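Local structure of tryptophan decarboxylase 1 (Oryza sativa subsp. japonica, 6KHP) at the interface of chains A and B. The protein decarboxylates L-tryptophan to tryptamine and 5-hydroxy-L-tryptophan to serotonin, using pyridoxal 5'-phosphate as cofactor. Sequence-based numbering; all coordinates share one arbitrary frame. Chains: chain A/B, Tryptophan decarboxylase 1.

The interface of chains A and B. Residues chain A 31, 34-35, 38, 117; chain B 35, 38, 42.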
# COMPACT_ATOMS: atom_id res chain seq x y z
N ARG A 31 7.11 8.35 22.26
CA ARG A 31 6.08 9.31 22.64
C ARG A 31 5.09 9.58 21.51
O ARG A 31 3.88 9.62 21.74
CB ARG A 31 6.74 10.61 23.10
CG ARG A 31 5.83 11.53 23.88
CD ARG A 31 6.08 12.97 23.47
NE ARG A 31 5.31 13.92 24.27
CZ ARG A 31 4.76 15.02 23.76
NH1 ARG A 31 4.89 15.29 22.47
NH2 ARG A 31 4.06 15.85 24.54
N LEU A 34 2.82 6.43 20.47
CA LEU A 34 1.80 6.12 21.47
C LEU A 34 0.75 7.20 21.57
O LEU A 34 -0.42 6.90 21.84
CB LEU A 34 2.46 5.89 22.83
CG LEU A 34 3.33 4.64 22.86
CD1 LEU A 34 4.05 4.49 24.19
CD2 LEU A 34 2.49 3.41 22.54
N HIS A 35 1.13 8.47 21.34
CA HIS A 35 0.13 9.53 21.33
C HIS A 35 -0.79 9.38 20.13
O HIS A 35 -2.01 9.56 20.24
CB HIS A 35 0.81 10.90 21.36
CG HIS A 35 1.21 11.33 22.74
ND1 HIS A 35 2.00 12.43 22.98
CD2 HIS A 35 0.94 10.79 23.95
CE1 HIS A 35 2.19 12.55 24.29
NE2 HIS A 35 1.56 11.57 24.90
N VAL A 38 -3.17 6.64 21.07
CA VAL A 38 -4.19 7.08 22.02
C VAL A 38 -5.26 7.91 21.31
O VAL A 38 -6.46 7.77 21.59
CB VAL A 38 -3.55 7.86 23.19
CG1 VAL A 38 -4.61 8.48 24.09
CG2 VAL A 38 -2.62 6.94 24.00
N LEU A 117 -0.55 -1.67 28.59
CA LEU A 117 0.39 -0.81 27.87
C LEU A 117 1.72 -0.74 28.60
O LEU A 117 2.79 -0.91 27.99
CB LEU A 117 -0.22 0.59 27.68
CG LEU A 117 0.72 1.72 27.23
CD1 LEU A 117 1.45 1.36 25.93
CD2 LEU A 117 -0.03 3.04 27.12
N HIS B 35 -2.43 8.72 28.86
CA HIS B 35 -1.38 9.73 28.80
C HIS B 35 -0.42 9.58 29.97
O HIS B 35 0.80 9.74 29.81
CB HIS B 35 -1.98 11.15 28.81
CG HIS B 35 -2.49 11.59 27.48
ND1 HIS B 35 -2.19 10.92 26.30
CD2 HIS B 35 -3.28 12.63 27.13
CE1 HIS B 35 -2.78 11.53 25.29
NE2 HIS B 35 -3.44 12.57 25.76
N VAL B 38 1.71 6.68 29.19
CA VAL B 38 2.72 7.01 28.18
C VAL B 38 3.84 7.84 28.80
O VAL B 38 5.02 7.65 28.48
CB VAL B 38 2.09 7.72 26.98
CG1 VAL B 38 3.19 8.32 26.08
CG2 VAL B 38 1.24 6.75 26.16
N SER B 42 7.79 6.81 28.74
CA SER B 42 8.84 7.73 28.31
C SER B 42 9.91 7.88 29.38
O SER B 42 11.10 7.71 29.10
CB SER B 42 8.23 9.11 27.99
OG SER B 42 7.65 9.12 26.71
O HOH W 1 1.63 11.74 27.51
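A:Leu34 and B:Val38 face each other where helix 27-47 of one subunit runs nearly antiparallel to its twin in the other, with A:Leu34 CA and B:Val38 CA 6.8 Å apart. This pairing of N-terminal helices across a two-fold axis is typical of the homodimers of group II pyridoxal-phosphate decarboxylases, and the centre of this contact lies about 31 Å from the catalytic A:Tyr359.

B:Val38 fits into a groove of chain A, its two methyls doing different work. CG2 presses against CB of A:Leu34 at 3.6 Å and also meets a methyl of A:Leu117, from helix 110-122, so that helix flanks the valine as well. CG1, anti to the backbone N (chi1 168°), points instead to the imidazole of A:His35, reaching its NE2 at 3.8 Å.

The two imidazoles meet edge to face, planes 70° apart, with A:His35 CD2 3.9 Å from B:His35 ND1. B:Val38 CG1 and B:His35 approach the CD2-NE2 rim of the A:His35 ring from opposite sides of its plane. As modelled, the rings share chi1 but differ by about half a turn in chi2, which brings the ND1-CE1 side of B:His35 inward; its CE1 also touches A:Val38 CG1 at 3.8 Å.

In the plane of the A:His35 ring, NE2 bonds to a water at 2.6 Å, and this water reaches the backbone O of B:His35 at 3.2 Å. The bridge probably helps to hold the ring's rotation, and the nearness of two histidines may disfavour both being charged. An alanine in place of A:His35 would probably leave the water without its imidazole partner and open a gap between B:Val38 and the B:His35 ring.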